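Local coordinates for protein tripeptidase (Staphylococcus aureus subsp. aureus, PDB 3RZA) that probably hydrolyses short peptides as a metal-dependent tripeptidase of the M20/M25/M40 peptidase family, with zinc and calcium bound at adjacent sites, at residues 95-108 / 123-137. Residues are numbered along the deposited sequence; the frame is centred on the assembly and turned at random.
Sequences LTSHMDTVVPAINV and TTILGADDKAGLAAM. With ZN (zinc ion), chain C; CA (calcium ion), chain D.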
ATOM      1  N   LEU A  95     -38.602 -17.485  -7.537  1.00 18.21           N
ATOM      2  CA  LEU A  95     -37.338 -17.624  -8.246  1.00 17.99           C
ATOM      3  C   LEU A  95     -36.681 -16.262  -8.212  1.00 16.92           C
ATOM      4  O   LEU A  95     -37.383 -15.264  -8.350  1.00 20.33           O
ATOM      5  CB  LEU A  95     -37.591 -18.046  -9.686  1.00 17.98           C
ATOM      6  CG  LEU A  95     -38.331 -19.362  -9.913  1.00 18.28           C
ATOM      7  CD1 LEU A  95     -38.783 -19.444 -11.384  1.00 17.21           C
ATOM      8  CD2 LEU A  95     -37.435 -20.551  -9.523  1.00 15.82           C
ATOM      9  N   THR A  96     -35.359 -16.214  -8.042  1.00 15.24           N
ATOM     10  CA  THR A  96     -34.613 -14.949  -8.014  1.00 17.89           C
ATOM     11  C   THR A  96     -33.327 -14.977  -8.839  1.00 18.70           C
ATOM     12  O   THR A  96     -32.628 -15.986  -8.875  1.00 21.66           O
ATOM     13  CB  THR A  96     -34.306 -14.451  -6.561  1.00 18.85           C
ATOM     14  OG1 THR A  96     -33.730 -13.142  -6.611  1.00 23.35           O
ATOM     15  CG2 THR A  96     -33.355 -15.361  -5.836  1.00 22.43           C
ATOM     16  N   SER A  97     -33.116 -13.895  -9.595  1.00 17.69           N
ATOM     17  CA  SER A  97     -31.852 -13.582 -10.216  1.00 19.68           C
ATOM     18  C   SER A  97     -31.567 -12.121  -9.977  1.00 17.18           C
ATOM     19  O   SER A  97     -32.434 -11.404  -9.525  1.00 20.54           O
ATOM     20  CB  SER A  97     -31.906 -13.891 -11.715  1.00 20.94           C
ATOM     21  OG  SER A  97     -31.582 -15.255 -11.943  1.00 24.78           O
ATOM     22  N   HIS A  98     -30.331 -11.710 -10.206  1.00 16.21           N
ATOM     23  CA  HIS A  98     -29.933 -10.303 -10.038  1.00 15.83           C
ATOM     24  C   HIS A  98     -29.619  -9.658 -11.397  1.00 16.04           C
ATOM     25  O   HIS A  98     -29.033 -10.299 -12.275  1.00 17.17           O
ATOM     26  CB  HIS A  98     -28.767 -10.151  -9.052  1.00 15.46           C
ATOM     27  CG  HIS A  98     -27.489 -10.780  -9.487  1.00 19.29           C
ATOM     28  ND1 HIS A  98     -26.508 -10.085 -10.158  1.00 21.26           N
ATOM     29  CD2 HIS A  98     -26.968 -11.998  -9.213  1.00 18.16           C
ATOM     30  CE1 HIS A  98     -25.461 -10.872 -10.334  1.00 19.77           C
ATOM     31  NE2 HIS A  98     -25.711 -12.034  -9.759  1.00 21.02           N
HETATM   32  N   MSE A  99     -30.040  -8.402 -11.556  1.00 15.89           N
HETATM   33  CA  MSE A  99     -29.935  -7.685 -12.834  1.00 15.54           C
HETATM   34  C   MSE A  99     -28.592  -6.969 -13.036  1.00 17.92           C
HETATM   35  O   MSE A  99     -28.294  -6.528 -14.162  1.00 18.05           O
HETATM   36  CB  MSE A  99     -31.105  -6.718 -12.986  1.00 15.65           C
HETATM   37  CG  MSE A  99     -31.010  -5.448 -12.199  1.00 13.67           C
HETATM   38 SE   MSE A  99     -32.614  -4.454 -12.334  0.75 12.15          SE
HETATM   39  CE  MSE A  99     -33.693  -5.494 -11.080  1.00  9.84           C
ATOM     40  N   ASP A 100     -27.805  -6.821 -11.955  1.00 17.34           N
ATOM     41  CA  ASP A 100     -26.483  -6.178 -12.031  1.00 18.12           C
ATOM     42  C   ASP A 100     -25.341  -7.168 -12.360  1.00 20.64           C
ATOM     43  O   ASP A 100     -25.450  -8.366 -12.122  1.00 17.09           O
ATOM     44  CB  ASP A 100     -26.139  -5.388 -10.755  1.00 16.39           C
ATOM     45  CG  ASP A 100     -26.004  -6.279  -9.497  1.00 19.74           C
ATOM     46  OD1 ASP A 100     -26.855  -7.168  -9.303  1.00 18.64           O
ATOM     47  OD2 ASP A 100     -25.068  -6.070  -8.698  1.00 20.26           O
ATOM     48  N   THR A 101     -24.257  -6.623 -12.918  1.00 20.82           N
ATOM     49  CA  THR A 101     -23.021  -7.356 -13.180  1.00 20.88           C
ATOM     50  C   THR A 101     -21.853  -6.645 -12.489  1.00 20.89           C
ATOM     51  O   THR A 101     -21.964  -5.478 -12.108  1.00 20.68           O
ATOM     52  CB  THR A 101     -22.725  -7.385 -14.669  1.00 20.21           C
ATOM     53  OG1 THR A 101     -22.293  -6.082 -15.076  1.00 18.27           O
ATOM     54  CG2 THR A 101     -23.939  -7.768 -15.447  1.00 20.33           C
ATOM     55  N   VAL A 102     -20.712  -7.334 -12.383  1.00 21.42           N
ATOM     56  CA  VAL A 102     -19.459  -6.672 -11.950  1.00 22.06           C
ATOM     57  C   VAL A 102     -18.932  -5.755 -13.059  1.00 23.39           C
ATOM     58  O   VAL A 102     -19.508  -5.694 -14.169  1.00 23.81           O
ATOM     59  CB  VAL A 102     -18.348  -7.673 -11.534  1.00 23.10           C
ATOM     60  CG1 VAL A 102     -18.858  -8.632 -10.434  1.00 21.01           C
ATOM     61  CG2 VAL A 102     -17.802  -8.423 -12.750  1.00 17.90           C
ATOM     62  N   VAL A 103     -17.893  -4.991 -12.713  1.00 23.34           N
ATOM     63  CA  VAL A 103     -17.096  -4.190 -13.652  1.00 23.24           C
ATOM     64  C   VAL A 103     -15.979  -5.096 -14.240  1.00 24.41           C
ATOM     65  O   VAL A 103     -15.536  -6.005 -13.561  1.00 22.87           O
ATOM     66  CB  VAL A 103     -16.478  -2.955 -12.883  1.00 25.64           C
ATOM     67  CG1 VAL A 103     -15.497  -2.170 -13.734  1.00 32.68           C
ATOM     68  CG2 VAL A 103     -17.603  -2.025 -12.375  1.00 21.03           C
ATOM     69  N   PRO A 104     -15.522  -4.862 -15.512  1.00 25.75           N
ATOM     70  CA  PRO A 104     -15.999  -3.939 -16.551  1.00 25.67           C
ATOM     71  C   PRO A 104     -17.057  -4.588 -17.401  1.00 24.07           C
ATOM     72  O   PRO A 104     -16.817  -5.664 -17.937  1.00 22.54           O
ATOM     73  CB  PRO A 104     -14.740  -3.662 -17.383  1.00 25.98           C
ATOM     74  CG  PRO A 104     -13.900  -4.888 -17.231  1.00 25.59           C
ATOM     75  CD  PRO A 104     -14.270  -5.539 -15.929  1.00 24.78           C
ATOM     76  N   ALA A 105     -18.216  -3.936 -17.517  1.00 24.19           N
ATOM     77  CA  ALA A 105     -19.331  -4.439 -18.336  1.00 24.32           C
ATOM     78  C   ALA A 105     -20.112  -3.297 -18.993  1.00 25.49           C
ATOM     79  O   ALA A 105     -21.361  -3.283 -18.970  1.00 25.70           O
ATOM     80  CB  ALA A 105     -20.235  -5.290 -17.490  1.00 21.72           C
ATOM     81  N   ILE A 106     -19.362  -2.343 -19.562  1.00 24.08           N
ATOM     82  CA  ILE A 106     -19.901  -1.309 -20.418  1.00 25.01           C
ATOM     83  C   ILE A 106     -19.601  -1.731 -21.846  1.00 27.02           C
ATOM     84  O   ILE A 106     -18.448  -2.077 -22.166  1.00 24.04           O
ATOM     85  CB  ILE A 106     -19.303   0.096 -20.109  1.00 25.81           C
ATOM     86  CG1 ILE A 106     -19.842   0.616 -18.752  1.00 27.38           C
ATOM     87  CG2 ILE A 106     -19.643   1.117 -21.262  1.00 22.70           C
ATOM     88  CD1 ILE A 106     -18.874   1.581 -17.982  1.00 29.70           C
ATOM     89  N   ASN A 107     -20.650  -1.756 -22.686  1.00 27.76           N
ATOM     90  CA  ASN A 107     -20.524  -2.017 -24.117  1.00 29.66           C
ATOM     91  C   ASN A 107     -20.069  -3.471 -24.375  1.00 26.42           C
ATOM     92  O   ASN A 107     -19.090  -3.721 -25.086  1.00 24.91           O
ATOM     93  CB  ASN A 107     -19.586  -0.959 -24.747  1.00 34.33           C
ATOM     94  CG  ASN A 107     -19.985  -0.569 -26.138  1.00 44.51           C
ATOM     95  OD1 ASN A 107     -20.437  -1.403 -26.947  1.00 49.34           O
ATOM     96  ND2 ASN A 107     -19.815   0.723 -26.448  1.00 50.61           N
ATOM     97  N   VAL A 108     -20.778  -4.417 -23.743  1.00 23.67           N
ATOM     98  CA  VAL A 108     -20.492  -5.840 -23.911  1.00 21.40           C
ATOM     99  C   VAL A 108     -20.855  -6.234 -25.351  1.00 22.50           C
ATOM    100  O   VAL A 108     -21.948  -5.907 -25.832  1.00 19.89           O
ATOM    101  CB  VAL A 108     -21.294  -6.725 -22.912  1.00 22.72           C
ATOM    102  CG1 VAL A 108     -21.079  -8.247 -23.210  1.00 18.64           C
ATOM    103  CG2 VAL A 108     -20.931  -6.392 -21.475  1.00 15.60           C
ATOM    104  N   THR A 123     -12.696  -7.574 -23.920  1.00 32.39           N
ATOM    105  CA  THR A 123     -12.524  -6.244 -23.284  1.00 32.41           C
ATOM    106  C   THR A 123     -13.453  -6.023 -22.065  1.00 30.36           C
ATOM    107  O   THR A 123     -13.208  -5.133 -21.252  1.00 29.96           O
ATOM    108  CB  THR A 123     -12.792  -5.120 -24.296  1.00 33.69           C
ATOM    109  OG1 THR A 123     -14.181  -5.098 -24.643  1.00 36.33           O
ATOM    110  CG2 THR A 123     -11.962  -5.325 -25.558  1.00 36.75           C
ATOM    111  N   THR A 124     -14.535  -6.812 -21.981  1.00 27.78           N
ATOM    112  CA  THR A 124     -15.483  -6.768 -20.875  1.00 24.19           C
ATOM    113  C   THR A 124     -15.733  -8.191 -20.397  1.00 21.82           C
ATOM    114  O   THR A 124     -15.314  -9.162 -21.026  1.00 23.57           O
ATOM    115  CB  THR A 124     -16.840  -6.162 -21.324  1.00 24.47           C
ATOM    116  OG1 THR A 124     -17.546  -7.112 -22.136  1.00 20.80           O
ATOM    117  CG2 THR A 124     -16.637  -4.850 -22.127  1.00 27.82           C
ATOM    118  N   ILE A 125     -16.472  -8.290 -19.310  1.00 19.73           N
ATOM    119  CA  ILE A 125     -17.117  -9.521 -18.899  1.00 19.60           C
ATOM    120  C   ILE A 125     -18.266  -9.833 -19.905  1.00 20.87           C
ATOM    121  O   ILE A 125     -18.564  -9.017 -20.785  1.00 21.55           O
ATOM    122  CB  ILE A 125     -17.619  -9.432 -17.389  1.00 21.08           C
ATOM    123  CG1 ILE A 125     -18.773  -8.425 -17.185  1.00 21.72           C
ATOM    124  CG2 ILE A 125     -16.455  -9.072 -16.452  1.00 18.16           C
ATOM    125  CD1 ILE A 125     -19.671  -8.780 -16.102  1.00 19.52           C
ATOM    126  N   LEU A 126     -18.890 -10.999 -19.777  1.00 21.49           N
ATOM    127  CA  LEU A 126     -20.097 -11.336 -20.564  1.00 20.80           C
ATOM    128  C   LEU A 126     -21.347 -10.882 -19.820  1.00 20.20           C
ATOM    129  O   LEU A 126     -22.287 -10.370 -20.426  1.00 19.61           O
ATOM    130  CB  LEU A 126     -20.169 -12.853 -20.852  1.00 21.34           C
ATOM    131  CG  LEU A 126     -21.301 -13.428 -21.713  1.00 16.72           C
ATOM    132  CD1 LEU A 126     -21.453 -12.672 -23.038  1.00 19.38           C
ATOM    133  CD2 LEU A 126     -21.067 -14.927 -22.000  1.00 18.03           C
ATOM    134  N   GLY A 127     -21.369 -11.077 -18.514  1.00 19.48           N
ATOM    135  CA  GLY A 127     -22.592 -10.934 -17.752  1.00 19.50           C
ATOM    136  C   GLY A 127     -23.553 -12.111 -17.873  1.00 20.10           C
ATOM    137  O   GLY A 127     -24.755 -11.954 -17.601  1.00 17.60           O
ATOM    138  N   ALA A 128     -23.033 -13.304 -18.196  1.00 19.48           N
ATOM    139  CA  ALA A 128     -23.790 -14.560 -17.959  1.00 19.58           C
ATOM    140  C   ALA A 128     -24.203 -14.670 -16.505  1.00 18.38           C
ATOM    141  O   ALA A 128     -25.302 -15.120 -16.193  1.00 20.00           O
ATOM    142  CB  ALA A 128     -22.976 -15.767 -18.374  1.00 19.48           C
ATOM    143  N   ASP A 129     -23.288 -14.286 -15.634  1.00 17.84           N
ATOM    144  CA  ASP A 129     -23.585 -13.985 -14.263  1.00 17.30           C
ATOM    145  C   ASP A 129     -24.185 -12.541 -14.168  1.00 17.09           C
ATOM    146  O   ASP A 129     -23.418 -11.551 -14.188  1.00 16.88           O
ATOM    147  CB  ASP A 129     -22.331 -14.110 -13.447  1.00 18.66           C
ATOM    148  CG  ASP A 129     -22.561 -13.859 -11.995  1.00 19.60           C
ATOM    149  OD1 ASP A 129     -23.700 -13.872 -11.514  1.00 17.76           O
ATOM    150  OD2 ASP A 129     -21.560 -13.646 -11.289  1.00 23.81           O
ATOM    151  N   ASP A 130     -25.509 -12.377 -14.064  1.00 17.92           N
ATOM    152  CA  ASP A 130     -26.534 -13.423 -13.854  1.00 15.57           C
ATOM    153  C   ASP A 130     -27.665 -13.352 -14.892  1.00 16.10           C
ATOM    154  O   ASP A 130     -28.773 -13.861 -14.669  1.00 13.29           O
ATOM    155  CB  ASP A 130     -27.071 -13.307 -12.426  1.00 15.34           C
ATOM    156  CG  ASP A 130     -27.852 -14.549 -11.963  1.00 18.73           C
ATOM    157  OD1 ASP A 130     -27.547 -15.659 -12.465  1.00 15.78           O
ATOM    158  OD2 ASP A 130     -28.806 -14.395 -11.140  1.00 20.10           O
ATOM    159  N   LYS A 131     -27.357 -12.815 -16.070  1.00 18.34           N
ATOM    160  CA  LYS A 131     -28.358 -12.626 -17.104  1.00 17.78           C
ATOM    161  C   LYS A 131     -28.786 -13.959 -17.793  1.00 17.80           C
ATOM    162  O   LYS A 131     -29.826 -14.001 -18.411  1.00 14.28           O
ATOM    163  CB  LYS A 131     -27.889 -11.554 -18.107  1.00 19.34           C
ATOM    164  CG  LYS A 131     -27.716 -10.173 -17.421  1.00 22.46           C
ATOM    165  CD  LYS A 131     -27.024  -9.132 -18.251  1.00 25.56           C
ATOM    166  CE  LYS A 131     -27.307  -7.745 -17.680  1.00 25.07           C
ATOM    167  NZ  LYS A 131     -26.515  -6.626 -18.308  1.00 20.90           N
ATOM    168  N   ALA A 132     -27.978 -15.028 -17.643  1.00 18.18           N
ATOM    169  CA  ALA A 132     -28.400 -16.405 -17.976  1.00 16.87           C
ATOM    170  C   ALA A 132     -29.618 -16.795 -17.163  1.00 16.74           C
ATOM    171  O   ALA A 132     -30.591 -17.323 -17.711  1.00 18.77           O
ATOM    172  CB  ALA A 132     -27.252 -17.410 -17.733  1.00 13.05           C
ATOM    173  N   GLY A 133     -29.575 -16.489 -15.870  1.00 16.37           N
ATOM    174  CA  GLY A 133     -30.715 -16.668 -14.993  1.00 18.26           C
ATOM    175  C   GLY A 133     -31.949 -15.892 -15.410  1.00 17.34           C
ATOM    176  O   GLY A 133     -33.045 -16.442 -15.460  1.00 16.25           O
ATOM    177  N   LEU A 134     -31.765 -14.619 -15.737  1.00 19.35           N
ATOM    178  CA  LEU A 134     -32.871 -13.783 -16.211  1.00 18.12           C
ATOM    179  C   LEU A 134     -33.453 -14.284 -17.525  1.00 19.29           C
ATOM    180  O   LEU A 134     -34.665 -14.280 -17.693  1.00 19.13           O
ATOM    181  CB  LEU A 134     -32.425 -12.321 -16.374  1.00 18.53           C
ATOM    182  CG  LEU A 134     -32.076 -11.581 -15.083  1.00 17.96           C
ATOM    183  CD1 LEU A 134     -31.520 -10.206 -15.406  1.00 16.38           C
ATOM    184  CD2 LEU A 134     -33.271 -11.458 -14.171  1.00 16.52           C
ATOM    185  N   ALA A 135     -32.581 -14.700 -18.449  1.00 17.24           N
ATOM    186  CA  ALA A 135     -33.003 -15.178 -19.747  1.00 16.95           C
ATOM    187  C   ALA A 135     -33.831 -16.459 -19.602  1.00 16.30           C
ATOM    188  O   ALA A 135     -34.955 -16.552 -20.149  1.00 13.71           O
ATOM    189  CB  ALA A 135     -31.779 -15.410 -20.646  1.00 14.60           C
ATOM    190  N   ALA A 136     -33.295 -17.398 -18.815  1.00 14.04           N
ATOM    191  CA  ALA A 136     -33.999 -18.624 -18.424  1.00 15.90           C
ATOM    192  C   ALA A 136     -35.404 -18.353 -17.868  1.00 16.21           C
ATOM    193  O   ALA A 136     -36.393 -18.965 -18.319  1.00 13.50           O
ATOM    194  CB  ALA A 136     -33.148 -19.428 -17.414  1.00 16.36           C
HETATM  195  N   MSE A 137     -35.503 -17.408 -16.939  1.00 17.62           N
HETATM  196  CA  MSE A 137     -36.814 -16.990 -16.414  1.00 18.27           C
HETATM  197  C   MSE A 137     -37.776 -16.481 -17.506  1.00 19.83           C
HETATM  198  O   MSE A 137     -38.934 -16.918 -17.579  1.00 22.03           O
HETATM  199  CB  MSE A 137     -36.657 -15.878 -15.384  1.00 19.47           C
HETATM  200  CG  MSE A 137     -36.071 -16.265 -14.045  1.00 21.84           C
HETATM  201 SE   MSE A 137     -35.733 -14.630 -13.058  0.75 19.27          SE
HETATM  202  CE  MSE A 137     -35.091 -15.502 -11.531  1.00 18.39           C
TER
HETATM  203 ZN    ZN C 401     -24.477 -13.769  -9.607  1.00 26.60          ZN
HETATM  204 CA    CA D 402     -21.127 -12.473  -9.632  1.00 32.28          CA
HETATM  205  O   HOH W   1     -26.813  -9.867 -13.919  1.00 14.43           O
HETATM  206  O   HOH W   2     -21.271 -10.372 -12.826  1.00 12.93           O
HETATM  207  O   HOH W   3     -16.222  -3.435 -25.450  1.00 39.41           O
HETATM  208  O   HOH W   4     -22.851 -13.820  -8.299  1.00 33.92           O
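Strand 95-98 passes helix 128-137 with S97 facing G133, the two axes 7.1 Å apart at closest and running at 141°. Farther on, the loop after the strand follows 123-127, where I125 N donates an almost straight bond to P104 O. Near the metals the peptide between D129 and D130 is cis, as in other M20 peptidases. D129 then bridges the ions: OD1 binds zinc at 2.1 Å, OD2 binds calcium, and a shared water completes the link. H98 NE2 reaches the same zinc, its ring 82° from the D129 carboxylate plane. One face of that ring rests on D130 CB, a CH-pi contact of 3.5 Å to the centroid. D130 sends OD2 back to the strand because its chi1 of -165° swings CG away from the backbone N; there H98 N meets the anti lone pair at 3.2 Å and S97 OG donates from above the carboxylate plane. S97 OG also lies 3.5 Å from G133 CA, where helix meets strand with no side chain between. A water joins H98 O, D100 O and D130 N. Beyond the site, I125 packs CG1 tightly on A105 CB (3.5 Å) and puts CD1 against T101 CB, while V108 lies over T124 OG1. At the far end the extended selenomethionine M137 brings its terminal CE end-on against the T96-S97 peptide, 3.2 Å from S97 N. D186 completes the protein ligands of zinc, E163 and H366 those of calcium; strand 93-98 runs parallel between strands 154-159 and 181-184, and the helix packs L134 and A135 against helix 23-34.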